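Local atomic coordinates of 3-methyladenine dna-glycosylase (Archaeoglobus fulgidus, PDB entry 2JHN), a protein that belongs to the helix-hairpin-helix (HhH-GPD) superfamily of base excision DNA repair proteins and carries an N-terminal domain resembling the TATA-box-binding protein. Residues A45-A50 with V151-L156; L76-G81 with A111-M116; E87-M92 with R104-G109. The protein carries 1 engineered substitution. All coordinates share one frame; numbering follows the deposited sequence.

The three contacts are nested along the chain: contact 3 lies inside the loop closed by contact 2, and contact 2 inside that closed by contact 1. Contact 1 sets strand 44-54 of the N-terminal antiparallel sheet against the hairpin of strands 150-153 and 156-159. Contact 2 joins the end of helix 69-80 to the loop before helix 118-127; its centre is about 19 Å from that of contact 1, yet V48 and L76 still touch. Contact 3, its centre about 17 Å from that of contact 2 and 32 Å from that of contact 1, packs helix 86-93 on the earlier part of the same loop. Contacts 1 and 2 tie the TBP-like sheet and its helix to the mainly helical remainder; contact 3 packs helix 86-93 against the chain leading into contact 2.

Contact 1 (A45-A50 with V151-L156); sequences AVAVMA and VEWNGL
W153 presents its indole to strand 44-54. One face carries the amide oxygen of the next residue in the chain, N154 OD1, which sits 3.2 Å above the plane over the middle of the ring. At the edge, near the plane, lies the sulfur of M49, with SD 4.5 Å from W153 CZ3, a loose approach. A47 comes in obliquely, its CB reaching the six-membered ring at CE3. CG of W153 is anti to the backbone N (chi1 -179°), which leaves CB of W153 against A47 CB; M49 SD meets the ring further on, at CZ3. F158, on the adjoining strand, and N63 and E61 also touch W153.

Strand 44-54 is an inner strand of the five-stranded antiparallel sheet of the TBP-like domain, its backbone bonded on both sides, to 34-41 and to 57-62 with N63 just beyond. What it offers 151-156 is therefore a sheet face, made by the alternate residues A45, A47 and M49. Against that face lies a two-stranded hairpin from the HhH-GPD part of the sequence, closed by a type II' turn from W153 to L156. The short strand axes approach to 7.0 Å and are inclined at 54°.

A47 CB faces the notch between V151 CG1 and W153 CB, at 3.9 Å from each, and F158 also touches it. V151 uses its two methyls separately. CG1, anti to the backbone N, is the one that packs on A47, while V151 CG2 reaches A45, 3.7 Å from its CB and 3.5 Å from its carbonyl O.

Contact 2 (L76-G81 with A111-M116); sequences LVEYLG and AGLMSM. With GOL (glycerol), chain G.
Y79 and M116 cross at about a right angle, CG and SD of M116 over one face of the phenol ring. M116 is deposited in two conformers; in the one described, CG lies 3.7 Å from the centroid of the Y79 ring, displaced toward the rim, and SD lies 4.0 Å from that centroid, almost on the ring normal, a CH-pi and a Met-aromatic contact side by side. The bends at chi2 and chi3 fold the chain back so that CE reaches Y79 CB. At the ring edge, S115 O comes within 3.3 Å of Y79 CD1. Y79 OH is hydrogen-bonded to D28 OD1, D28 being a residue of a sodium site. E78 and L113 cross obliquely: L113 CD1 rests on E78 CG and CD, both at 3.6 Å, while E78 OE1 forms a salt bridge with K201.

Beneath these side chains, helix 69-80 ends against the loop. G81 and G112 bring their CA atoms to 3.5 Å, and G112 CA-H faces the carbonyls of E78 and Y79. L113 N bonds to Y79 O (3.0 Å, 163° at the hydrogen), approaching from above the carbonyl plane. Near the helix end, E78 O is thus met by a water shared with A111 O, and Y79 O by L113 N and glycerol O2; the glycerol probably comes from the crystallisation liquor, and solvent may otherwise take its place.

Contact 3 (E87-M92 with R104-G109); sequences ELYRFM and RFYGFG
Y89 sends its phenol from helix 86-93 to a type II beta turn, F105 to F108, where the hydroxyl meets two backbone N-H groups: G107 N, within the turn, and G109 N, just after it. G109 N donates to Y89 OH at 2.9 Å (131° at the hydrogen); G107 N, at 3.2 Å, adds a second, weak bond, similarly bent, to the same oxygen. Two amides of the loop therefore converge on one side-chain atom of the helix. Beside them, CG of Y106 is anti to the backbone N (chi1 -175°), and the end of the side chain comes nearer the helix. The two side chains cross at about a right angle, but the rings meet obliquely, planes at 32° and centroids 5.3 Å apart, with Y89 CE2 3.8 Å from Y106 CE1.

The turn is held by its own bond from F108 N to F105 O, and G107, with positive phi, occupies its third position; G107 is also backbone-bonded to N11. Further out, Y280 of helix 274-287 touches Y89 and meets the F108 ring edge-to-face, and K102 also touches Y89. Y280 OH is hydrogen-bonded to G109 O, the oxygen that L88 CD2 approaches to 3.4 Å.

Contact 1 (A45-A50 with V151-L156)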
ATOM      1  N   ALA A  45      18.356   5.338  -8.656  1.00 29.41           N
ATOM      2  CA  ALA A  45      16.977   5.166  -9.117  1.00 27.40           C
ATOM      3  C   ALA A  45      16.934   4.560 -10.510  1.00 26.48           C
ATOM      4  O   ALA A  45      17.604   5.031 -11.431  1.00 25.90           O
ATOM      5  CB  ALA A  45      16.241   6.482  -9.101  1.00 27.24           C
ATOM      6  N   VAL A  46      16.141   3.503 -10.640  1.00 25.19           N
ATOM      7  CA  VAL A  46      15.896   2.833 -11.909  1.00 24.00           C
ATOM      8  C   VAL A  46      14.419   2.926 -12.304  1.00 23.43           C
ATOM      9  O   VAL A  46      13.531   3.078 -11.440  1.00 22.84           O
ATOM     10  CB  VAL A  46      16.384   1.347 -11.904  1.00 24.53           C
ATOM     11  CG1 VAL A  46      17.897   1.289 -11.729  1.00 23.44           C
ATOM     12  CG2 VAL A  46      15.686   0.518 -10.821  1.00 24.00           C
ATOM     13  N   ALA A  47      14.176   2.853 -13.608  1.00 21.68           N
ATOM     14  CA  ALA A  47      12.828   2.832 -14.165  1.00 21.16           C
ATOM     15  C   ALA A  47      12.333   1.380 -14.183  1.00 19.90           C
ATOM     16  O   ALA A  47      13.064   0.463 -14.590  1.00 20.05           O
ATOM     17  CB  ALA A  47      12.826   3.416 -15.580  1.00 21.28           C
ATOM     18  N   VAL A  48      11.111   1.165 -13.697  1.00 19.14           N
ATOM     19  CA  VAL A  48      10.458  -0.147 -13.790  1.00 18.33           C
ATOM     20  C   VAL A  48       9.031   0.080 -14.279  1.00 17.56           C
ATOM     21  O   VAL A  48       8.367   1.010 -13.831  1.00 16.14           O
ATOM     22  CB  VAL A  48      10.434  -0.919 -12.445  1.00 19.29           C
ATOM     23  CG1 VAL A  48       9.740  -2.285 -12.615  1.00 19.42           C
ATOM     24  CG2 VAL A  48      11.855  -1.159 -11.921  1.00 20.47           C
ATOM     25  N   MET A  49       8.570  -0.762 -15.214  1.00 17.98           N
ATOM     26  CA  MET A  49       7.166  -0.762 -15.604  1.00 20.10           C
ATOM     27  C   MET A  49       6.698  -2.207 -15.736  1.00 17.45           C
ATOM     28  O   MET A  49       7.503  -3.118 -15.945  1.00 17.22           O
ATOM     29  CB  MET A  49       6.938   0.017 -16.908  1.00 20.05           C
ATOM     30  CG  MET A  49       7.382  -0.719 -18.132  1.00 23.98           C
ATOM     31  SD  MET A  49       7.431   0.344 -19.578  1.00 29.21           S
ATOM     32  CE  MET A  49       5.721   0.490 -19.957  1.00 29.20           C
ATOM     33  N   ALA A  50       5.401  -2.414 -15.598  1.00 16.72           N
ATOM     34  CA  ALA A  50       4.850  -3.766 -15.653  1.00 15.76           C
ATOM     35  C   ALA A  50       3.430  -3.733 -16.191  1.00 15.11           C
ATOM     36  O   ALA A  50       2.699  -2.775 -15.980  1.00 14.10           O
ATOM     37  CB  ALA A  50       4.898  -4.443 -14.280  1.00 16.17           C
ATOM     38  N   VAL A 151      13.285   9.580 -13.256  1.00 30.27           N
ATOM     39  CA  VAL A 151      14.074   8.862 -14.242  1.00 31.19           C
ATOM     40  C   VAL A 151      13.367   8.995 -15.585  1.00 31.59           C
ATOM     41  O   VAL A 151      12.164   8.744 -15.705  1.00 31.00           O
ATOM     42  CB  VAL A 151      14.278   7.351 -13.876  1.00 30.62           C
ATOM     43  CG1 VAL A 151      14.989   6.607 -14.989  1.00 31.00           C
ATOM     44  CG2 VAL A 151      15.066   7.194 -12.589  1.00 31.56           C
ATOM     45  N   GLU A 152      14.118   9.423 -16.594  1.00 32.56           N
ATOM     46  CA  GLU A 152      13.629   9.410 -17.958  1.00 33.66           C
ATOM     47  C   GLU A 152      14.258   8.207 -18.658  1.00 33.63           C
ATOM     48  O   GLU A 152      15.485   8.021 -18.629  1.00 33.33           O
ATOM     49  CB  GLU A 152      13.963  10.731 -18.669  1.00 34.45           C
ATOM     50  CG  GLU A 152      12.937  11.134 -19.717  1.00 37.33           C
ATOM     51  CD  GLU A 152      12.805  12.648 -19.870  1.00 42.36           C
ATOM     52  OE1 GLU A 152      13.758  13.386 -19.513  1.00 45.17           O
ATOM     53  OE2 GLU A 152      11.740  13.103 -20.350  1.00 43.39           O
ATOM     54  N   TRP A 153      13.401   7.367 -19.235  1.00 33.85           N
ATOM     55  CA  TRP A 153      13.816   6.135 -19.911  1.00 34.30           C
ATOM     56  C   TRP A 153      12.764   5.797 -20.951  1.00 35.05           C
ATOM     57  O   TRP A 153      11.561   5.998 -20.716  1.00 34.56           O
ATOM     58  CB  TRP A 153      13.998   4.977 -18.928  1.00 33.86           C
ATOM     59  CG  TRP A 153      14.441   3.701 -19.592  1.00 33.38           C
ATOM     60  CD1 TRP A 153      15.674   3.442 -20.142  1.00 32.82           C
ATOM     61  CD2 TRP A 153      13.647   2.522 -19.810  1.00 31.71           C
ATOM     62  NE1 TRP A 153      15.694   2.170 -20.672  1.00 32.91           N
ATOM     63  CE2 TRP A 153      14.468   1.583 -20.477  1.00 32.31           C
ATOM     64  CE3 TRP A 153      12.327   2.163 -19.485  1.00 31.51           C
ATOM     65  CZ2 TRP A 153      14.010   0.309 -20.841  1.00 33.21           C
ATOM     66  CZ3 TRP A 153      11.872   0.897 -19.845  1.00 32.16           C
ATOM     67  CH2 TRP A 153      12.711  -0.016 -20.515  1.00 32.54           C
ATOM     68  N   ASN A 154      13.219   5.296 -22.105  1.00 36.07           N
ATOM     69  CA  ASN A 154      12.428   5.353 -23.340  1.00 37.16           C
ATOM     70  C   ASN A 154      11.966   6.800 -23.500  1.00 36.87           C
ATOM     71  O   ASN A 154      12.772   7.734 -23.345  1.00 37.89           O
ATOM     72  CB  ASN A 154      11.260   4.357 -23.339  1.00 37.61           C
ATOM     73  CG  ASN A 154      11.711   2.914 -23.610  1.00 41.13           C
ATOM     74  OD1 ASN A 154      12.761   2.472 -23.133  1.00 43.59           O
ATOM     75  ND2 ASN A 154      10.904   2.175 -24.378  1.00 42.51           N
ATOM     76  N   GLY A 155      10.690   7.012 -23.775  1.00 36.35           N
ATOM     77  CA  GLY A 155      10.186   8.373 -23.837  1.00 35.65           C
ATOM     78  C   GLY A 155       9.418   8.791 -22.604  1.00 34.85           C
ATOM     79  O   GLY A 155       8.706   9.799 -22.632  1.00 35.65           O
ATOM     80  N   LEU A 156       9.583   8.038 -21.513  1.00 33.52           N
ATOM     81  CA  LEU A 156       8.663   8.102 -20.372  1.00 31.64           C
ATOM     82  C   LEU A 156       9.310   8.595 -19.096  1.00 30.12           C
ATOM     83  O   LEU A 156      10.467   8.315 -18.837  1.00 29.42           O
ATOM     84  CB  LEU A 156       8.059   6.722 -20.113  1.00 31.67           C
ATOM     85  CG  LEU A 156       6.926   6.308 -21.048  1.00 32.66           C
ATOM     86  CD1 LEU A 156       6.541   4.856 -20.806  1.00 33.92           C
ATOM     87  CD2 LEU A 156       5.728   7.246 -20.856  1.00 33.74           C
TER

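Contact 2 (L76-G81 with A111-M116)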
ATOM      1  N   LEU A  76       8.497  -6.702  -6.889  1.00 14.00           N
ATOM      2  CA  LEU A  76       7.213  -6.508  -7.591  1.00 13.39           C
ATOM      3  C   LEU A  76       6.146  -7.532  -7.200  1.00 13.32           C
ATOM      4  O   LEU A  76       4.960  -7.193  -7.122  1.00 12.57           O
ATOM      5  CB  LEU A  76       7.393  -6.513  -9.106  1.00 13.95           C
ATOM      6  CG  LEU A  76       8.291  -5.385  -9.639  1.00 14.65           C
ATOM      7  CD1 LEU A  76       8.535  -5.612 -11.137  1.00 17.31           C
ATOM      8  CD2 LEU A  76       7.675  -4.022  -9.377  1.00 17.79           C
ATOM      9  N   VAL A  77       6.562  -8.778  -6.994  1.00 12.20           N
ATOM     10  CA  VAL A  77       5.641  -9.832  -6.558  1.00 12.40           C
ATOM     11  C   VAL A  77       5.000  -9.440  -5.211  1.00 12.08           C
ATOM     12  O   VAL A  77       3.787  -9.550  -5.026  1.00 12.24           O
ATOM     13  CB  VAL A  77       6.355 -11.188  -6.435  1.00 13.01           C
ATOM     14  CG1 VAL A  77       5.480 -12.216  -5.665  1.00 12.51           C
ATOM     15  CG2 VAL A  77       6.718 -11.728  -7.848  1.00 12.80           C
ATOM     16  N   GLU A  78       5.830  -8.988  -4.289  1.00 11.21           N
ATOM     17  CA  GLU A  78       5.377  -8.594  -2.952  1.00 12.23           C
ATOM     18  C   GLU A  78       4.507  -7.304  -3.017  1.00 11.40           C
ATOM     19  O   GLU A  78       3.450  -7.193  -2.356  1.00 11.34           O
ATOM     20  CB  GLU A  78       6.599  -8.380  -2.063  1.00 12.66           C
ATOM     21  CG  GLU A  78       6.211  -8.010  -0.622  1.00 17.66           C
ATOM     22  CD  GLU A  78       7.397  -7.618   0.217  1.00 24.87           C
ATOM     23  OE1 GLU A  78       8.316  -6.934  -0.306  1.00 27.26           O
ATOM     24  OE2 GLU A  78       7.390  -7.967   1.420  1.00 29.41           O
ATOM     25  N   TYR A  79       4.951  -6.320  -3.792  1.00 10.05           N
ATOM     26  CA  TYR A  79       4.248  -5.031  -3.848  1.00 10.41           C
ATOM     27  C   TYR A  79       2.870  -5.105  -4.547  1.00  9.69           C
ATOM     28  O   TYR A  79       1.873  -4.518  -4.087  1.00  8.86           O
ATOM     29  CB  TYR A  79       5.124  -3.996  -4.554  1.00  9.99           C
ATOM     30  CG  TYR A  79       4.460  -2.642  -4.720  1.00 12.01           C
ATOM     31  CD1 TYR A  79       4.387  -1.756  -3.638  1.00 12.00           C
ATOM     32  CD2 TYR A  79       3.938  -2.227  -5.968  1.00 11.73           C
ATOM     33  CE1 TYR A  79       3.794  -0.500  -3.755  1.00 13.44           C
ATOM     34  CE2 TYR A  79       3.340  -0.960  -6.098  1.00 11.29           C
ATOM     35  CZ  TYR A  79       3.290  -0.099  -4.980  1.00 12.41           C
ATOM     36  OH  TYR A  79       2.708   1.162  -5.038  1.00 14.26           O
ATOM     37  N   LEU A  80       2.842  -5.790  -5.678  1.00 10.26           N
ATOM     38  CA  LEU A  80       1.610  -5.914  -6.483  1.00 10.44           C
ATOM     39  C   LEU A  80       0.712  -7.040  -5.971  1.00 11.44           C
ATOM     40  O   LEU A  80      -0.455  -7.108  -6.351  1.00 10.96           O
ATOM     41  CB  LEU A  80       1.962  -6.146  -7.972  1.00 10.76           C
ATOM     42  CG  LEU A  80       2.805  -5.039  -8.658  1.00 11.65           C
ATOM     43  CD1 LEU A  80       3.378  -5.538 -10.002  1.00 13.41           C
ATOM     44  CD2 LEU A  80       1.988  -3.785  -8.861  1.00 12.49           C
ATOM     45  N   GLY A  81       1.257  -7.911  -5.114  1.00 10.83           N
ATOM     46  CA  GLY A  81       0.472  -9.006  -4.527  1.00 11.05           C
ATOM     47  C   GLY A  81       0.194 -10.124  -5.545  1.00 11.66           C
ATOM     48  O   GLY A  81      -0.962 -10.487  -5.766  1.00 11.42           O
ATOM     49  N   ALA A 111      -3.306  -9.671  -1.157  1.00 10.70           N
ATOM     50  CA  ALA A 111      -2.927  -8.278  -0.955  1.00 10.14           C
ATOM     51  C   ALA A 111      -1.456  -8.077  -1.287  1.00 10.24           C
ATOM     52  O   ALA A 111      -0.610  -8.932  -0.973  1.00  8.50           O
ATOM     53  CB  ALA A 111      -3.184  -7.869   0.474  1.00 10.61           C
ATOM     54  N   GLY A 112      -1.163  -6.956  -1.943  1.00  9.94           N
ATOM     55  CA  GLY A 112       0.232  -6.490  -2.065  1.00 10.20           C
ATOM     56  C   GLY A 112       0.628  -5.627  -0.870  1.00 11.35           C
ATOM     57  O   GLY A 112       0.265  -5.936   0.290  1.00 10.77           O
ATOM     58  N   LEU A 113       1.363  -4.552  -1.159  1.00 11.05           N
ATOM     59  CA  LEU A 113       1.711  -3.537  -0.165  1.00 10.92           C
ATOM     60  C   LEU A 113       1.327  -2.183  -0.748  1.00 12.05           C
ATOM     61  O   LEU A 113       1.076  -2.071  -1.964  1.00 11.12           O
ATOM     62  CB  LEU A 113       3.222  -3.569   0.144  1.00 11.44           C
ATOM     63  CG  LEU A 113       3.748  -4.859   0.799  1.00 11.69           C
ATOM     64  CD1 LEU A 113       5.288  -4.814   0.767  1.00 14.42           C
ATOM     65  CD2 LEU A 113       3.226  -4.948   2.239  1.00 14.46           C
ATOM     66  N   MET A 114       1.256  -1.164   0.106  1.00 11.79           N
ATOM     67  CA  MET A 114       0.946   0.174  -0.402  1.00 13.85           C
ATOM     68  C   MET A 114       2.177   1.131  -0.467  1.00 13.58           C
ATOM     69  O   MET A 114       2.015   2.364  -0.640  1.00 14.63           O
ATOM     70  CB  MET A 114      -0.257   0.751   0.355  1.00 14.60           C
ATOM     71  CG  MET A 114      -1.538  -0.061   0.111  1.00 15.23           C
ATOM     72  SD  MET A 114      -2.959   0.489   1.044  1.00 19.90           S
ATOM     73  CE  MET A 114      -3.231   2.093   0.287  1.00 20.80           C
ATOM     74  N   SER A 115       3.376   0.545  -0.360  1.00 12.48           N
ATOM     75  CA  SER A 115       4.654   1.251  -0.455  1.00 12.76           C
ATOM     76  C   SER A 115       5.778   0.303  -0.917  1.00 12.91           C
ATOM     77  O   SER A 115       5.707  -0.911  -0.706  1.00 12.84           O
ATOM     78  CB  SER A 115       5.030   1.866   0.899  1.00 11.99           C
ATOM     79  OG  SER A 115       5.155   0.873   1.924  1.00 13.27           O
ATOM     80  N   MET A 116       6.822   0.870  -1.515  0.50 13.47           N
ATOM     81  CA  MET A 116       7.985   0.087  -1.942  0.50 14.68           C
ATOM     82  C   MET A 116       9.208   0.260  -1.019  0.50 13.77           C
ATOM     83  O   MET A 116      10.328  -0.147  -1.364  0.50 13.08           O
ATOM     84  CB  MET A 116       8.340   0.393  -3.400  0.50 14.96           C
ATOM     85  CG  MET A 116       7.160   0.224  -4.370  0.50 15.56           C
ATOM     86  SD  MET A 116       7.620  -0.589  -5.924  0.50 18.86           S
ATOM     87  CE  MET A 116       8.255  -2.121  -5.247  0.50 20.34           C
TER
HETATM   88  C1  GOL G1300      -1.883  -3.229  -6.559  1.00 27.39           C
HETATM   89  O1  GOL G1300      -3.177  -3.689  -6.207  1.00 22.92           O
HETATM   90  C2  GOL G1300      -0.959  -2.903  -5.371  1.00 28.60           C
HETATM   91  O2  GOL G1300      -0.886  -3.996  -4.462  1.00 29.69           O
HETATM   92  C3  GOL G1300      -1.416  -1.658  -4.612  1.00 32.67           C
HETATM   93  O3  GOL G1300      -0.323  -0.987  -3.986  1.00 36.77           O
HETATM   94  O   HOH W   1       2.369  -9.026  -0.776  1.00 15.78           O
HETATM   95  O   HOH W   2      -2.821  -6.008  -4.354  1.00 17.09           O

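Contact 3 (E87-M92 with R104-G109)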
ATOM      1  N   GLU A  87      -5.295 -20.736  -1.690  1.00 19.97           N
ATOM      2  CA  GLU A  87      -5.635 -21.020  -0.309  1.00 21.07           C
ATOM      3  C   GLU A  87      -6.495 -19.916   0.308  1.00 18.93           C
ATOM      4  O   GLU A  87      -7.436 -20.200   1.057  1.00 17.97           O
ATOM      5  CB  GLU A  87      -4.370 -21.246   0.515  1.00 21.06           C
ATOM      6  CG  GLU A  87      -4.604 -22.166   1.735  1.00 25.64           C
ATOM      7  CD  GLU A  87      -3.541 -22.044   2.828  1.00 26.04           C
ATOM      8  OE1 GLU A  87      -2.362 -21.733   2.495  1.00 28.68           O
ATOM      9  OE2 GLU A  87      -3.888 -22.290   4.024  1.00 30.77           O
ATOM     10  N   LEU A  88      -6.156 -18.662  -0.002  1.00 16.31           N
ATOM     11  CA  LEU A  88      -6.989 -17.530   0.419  1.00 14.88           C
ATOM     12  C   LEU A  88      -8.393 -17.728  -0.122  1.00 15.04           C
ATOM     13  O   LEU A  88      -9.381 -17.565   0.595  1.00 15.30           O
ATOM     14  CB  LEU A  88      -6.415 -16.204  -0.128  1.00 13.27           C
ATOM     15  CG  LEU A  88      -7.309 -14.952  -0.059  1.00 12.41           C
ATOM     16  CD1 LEU A  88      -7.611 -14.537   1.363  1.00 13.10           C
ATOM     17  CD2 LEU A  88      -6.685 -13.762  -0.850  1.00 12.38           C
ATOM     18  N   TYR A  89      -8.481 -18.067  -1.401  1.00 15.09           N
ATOM     19  CA  TYR A  89      -9.786 -18.167  -2.049  1.00 16.51           C
ATOM     20  C   TYR A  89     -10.617 -19.296  -1.443  1.00 17.93           C
ATOM     21  O   TYR A  89     -11.821 -19.133  -1.214  1.00 17.59           O
ATOM     22  CB  TYR A  89      -9.610 -18.374  -3.545  1.00 17.23           C
ATOM     23  CG  TYR A  89      -9.304 -17.118  -4.358  1.00 16.55           C
ATOM     24  CD1 TYR A  89      -9.445 -15.826  -3.824  1.00 19.04           C
ATOM     25  CD2 TYR A  89      -8.926 -17.238  -5.688  1.00 20.16           C
ATOM     26  CE1 TYR A  89      -9.185 -14.691  -4.622  1.00 19.25           C
ATOM     27  CE2 TYR A  89      -8.673 -16.131  -6.479  1.00 19.60           C
ATOM     28  CZ  TYR A  89      -8.796 -14.865  -5.942  1.00 20.21           C
ATOM     29  OH  TYR A  89      -8.546 -13.799  -6.764  1.00 19.01           O
ATOM     30  N   ARG A  90      -9.974 -20.434  -1.195  1.00 18.78           N
ATOM     31  CA  ARG A  90     -10.618 -21.565  -0.486  1.00 21.63           C
ATOM     32  C   ARG A  90     -11.196 -21.118   0.861  1.00 20.24           C
ATOM     33  O   ARG A  90     -12.354 -21.436   1.214  1.00 20.45           O
ATOM     34  CB  ARG A  90      -9.592 -22.682  -0.290  1.00 21.54           C
ATOM     35  CG  ARG A  90     -10.159 -24.041   0.057  1.00 25.89           C
ATOM     36  CD  ARG A  90      -9.048 -25.088   0.106  1.00 26.64           C
ATOM     37  NE  ARG A  90      -8.472 -25.265  -1.229  1.00 36.08           N
ATOM     38  CZ  ARG A  90      -7.199 -25.050  -1.567  1.00 39.03           C
ATOM     39  NH1 ARG A  90      -6.299 -24.655  -0.665  1.00 38.79           N
ATOM     40  NH2 ARG A  90      -6.828 -25.255  -2.828  1.00 41.53           N
ATOM     41  N   PHE A  91     -10.396 -20.365   1.611  1.00 17.73           N
ATOM     42  CA  PHE A  91     -10.787 -19.834   2.918  1.00 16.84           C
ATOM     43  C   PHE A  91     -11.968 -18.857   2.817  1.00 16.42           C
ATOM     44  O   PHE A  91     -12.933 -18.946   3.572  1.00 15.73           O
ATOM     45  CB  PHE A  91      -9.561 -19.189   3.594  1.00 16.89           C
ATOM     46  CG  PHE A  91      -9.841 -18.614   4.962  1.00 15.52           C
ATOM     47  CD1 PHE A  91      -9.598 -19.369   6.115  1.00 19.30           C
ATOM     48  CD2 PHE A  91     -10.359 -17.333   5.096  1.00 15.95           C
ATOM     49  CE1 PHE A  91      -9.855 -18.835   7.374  1.00 16.92           C
ATOM     50  CE2 PHE A  91     -10.624 -16.786   6.347  1.00 16.08           C
ATOM     51  CZ  PHE A  91     -10.368 -17.548   7.496  1.00 16.33           C
ATOM     52  N   MET A  92     -11.903 -17.916   1.876  1.00 16.06           N
ATOM     53  CA  MET A  92     -12.994 -16.971   1.699  1.00 15.64           C
ATOM     54  C   MET A  92     -14.329 -17.686   1.357  1.00 16.31           C
ATOM     55  O   MET A  92     -15.398 -17.245   1.786  1.00 15.53           O
ATOM     56  CB  MET A  92     -12.623 -15.923   0.632  1.00 15.81           C
ATOM     57  CG  MET A  92     -11.503 -15.001   1.139  1.00 13.16           C
ATOM     58  SD  MET A  92     -10.986 -13.793  -0.100  1.00 16.31           S
ATOM     59  CE  MET A  92     -12.236 -12.566   0.211  1.00 13.23           C
ATOM     60  N   ARG A 104     -17.312 -10.293  -5.738  1.00 18.96           N
ATOM     61  CA  ARG A 104     -17.409  -8.902  -6.163  1.00 18.86           C
ATOM     62  C   ARG A 104     -16.086  -8.425  -6.772  1.00 18.22           C
ATOM     63  O   ARG A 104     -16.099  -7.720  -7.777  1.00 18.15           O
ATOM     64  CB  ARG A 104     -17.855  -7.969  -5.023  1.00 19.17           C
ATOM     65  CG  ARG A 104     -17.992  -6.490  -5.456  1.00 19.19           C
ATOM     66  CD  ARG A 104     -18.732  -5.612  -4.438  1.00 21.95           C
ATOM     67  NE  ARG A 104     -20.152  -5.966  -4.329  1.00 26.69           N
ATOM     68  CZ  ARG A 104     -21.107  -5.479  -5.121  1.00 28.94           C
ATOM     69  NH1 ARG A 104     -20.807  -4.616  -6.096  1.00 28.17           N
ATOM     70  NH2 ARG A 104     -22.366  -5.881  -4.956  1.00 29.96           N
ATOM     71  N   PHE A 105     -14.955  -8.812  -6.160  1.00 16.38           N
ATOM     72  CA  PHE A 105     -13.638  -8.397  -6.668  1.00 16.01           C
ATOM     73  C   PHE A 105     -12.823  -9.603  -7.167  1.00 16.56           C
ATOM     74  O   PHE A 105     -11.614  -9.723  -6.917  1.00 14.80           O
ATOM     75  CB  PHE A 105     -12.897  -7.550  -5.612  1.00 15.92           C
ATOM     76  CG  PHE A 105     -13.696  -6.361  -5.133  1.00 14.87           C
ATOM     77  CD1 PHE A 105     -13.929  -5.255  -5.979  1.00 13.64           C
ATOM     78  CD2 PHE A 105     -14.276  -6.359  -3.858  1.00 12.99           C
ATOM     79  CE1 PHE A 105     -14.697  -4.162  -5.540  1.00 13.92           C
ATOM     80  CE2 PHE A 105     -15.033  -5.274  -3.403  1.00 12.42           C
ATOM     81  CZ  PHE A 105     -15.255  -4.164  -4.234  1.00 13.63           C
ATOM     82  N   TYR A 106     -13.477 -10.480  -7.922  1.00 16.97           N
ATOM     83  CA  TYR A 106     -12.839 -11.753  -8.271  1.00 16.69           C
ATOM     84  C   TYR A 106     -11.602 -11.573  -9.149  1.00 16.73           C
ATOM     85  O   TYR A 106     -11.651 -10.854 -10.142  1.00 15.09           O
ATOM     86  CB  TYR A 106     -13.807 -12.771  -8.924  1.00 19.72           C
ATOM     87  CG  TYR A 106     -13.062 -14.083  -9.127  1.00 22.13           C
ATOM     88  CD1 TYR A 106     -12.769 -14.921  -8.034  1.00 24.33           C
ATOM     89  CD2 TYR A 106     -12.559 -14.438 -10.394  1.00 25.78           C
ATOM     90  CE1 TYR A 106     -12.043 -16.110  -8.204  1.00 25.81           C
ATOM     91  CE2 TYR A 106     -11.813 -15.634 -10.575  1.00 26.69           C
ATOM     92  CZ  TYR A 106     -11.569 -16.453  -9.476  1.00 26.20           C
ATOM     93  OH  TYR A 106     -10.851 -17.617  -9.647  1.00 26.79           O
ATOM     94  N   GLY A 107     -10.495 -12.211  -8.766  1.00 14.29           N
ATOM     95  CA  GLY A 107      -9.249 -12.104  -9.530  1.00 14.22           C
ATOM     96  C   GLY A 107      -8.293 -11.086  -8.941  1.00 13.47           C
ATOM     97  O   GLY A 107      -7.155 -10.952  -9.407  1.00 14.52           O
ATOM     98  N   PHE A 108      -8.745 -10.381  -7.907  1.00 13.02           N
ATOM     99  CA  PHE A 108      -7.850  -9.490  -7.160  1.00 13.32           C
ATOM    100  C   PHE A 108      -6.707 -10.239  -6.474  1.00 12.50           C
ATOM    101  O   PHE A 108      -5.618  -9.667  -6.321  1.00 12.95           O
ATOM    102  CB  PHE A 108      -8.616  -8.587  -6.187  1.00 12.95           C
ATOM    103  CG  PHE A 108      -7.742  -7.567  -5.473  1.00 14.49           C
ATOM    104  CD1 PHE A 108      -7.462  -6.323  -6.066  1.00 12.37           C
ATOM    105  CD2 PHE A 108      -7.189  -7.854  -4.220  1.00 15.72           C
ATOM    106  CE1 PHE A 108      -6.664  -5.355  -5.403  1.00 12.61           C
ATOM    107  CE2 PHE A 108      -6.354  -6.902  -3.560  1.00 14.61           C
ATOM    108  CZ  PHE A 108      -6.119  -5.636  -4.156  1.00 12.99           C
ATOM    109  N   GLY A 109      -6.941 -11.489  -6.057  1.00 12.57           N
ATOM    110  CA  GLY A 109      -5.852 -12.324  -5.494  1.00 11.59           C
ATOM    111  C   GLY A 109      -5.486 -11.896  -4.071  1.00 10.53           C
ATOM    112  O   GLY A 109      -6.331 -11.380  -3.301  1.00 11.44           O
TER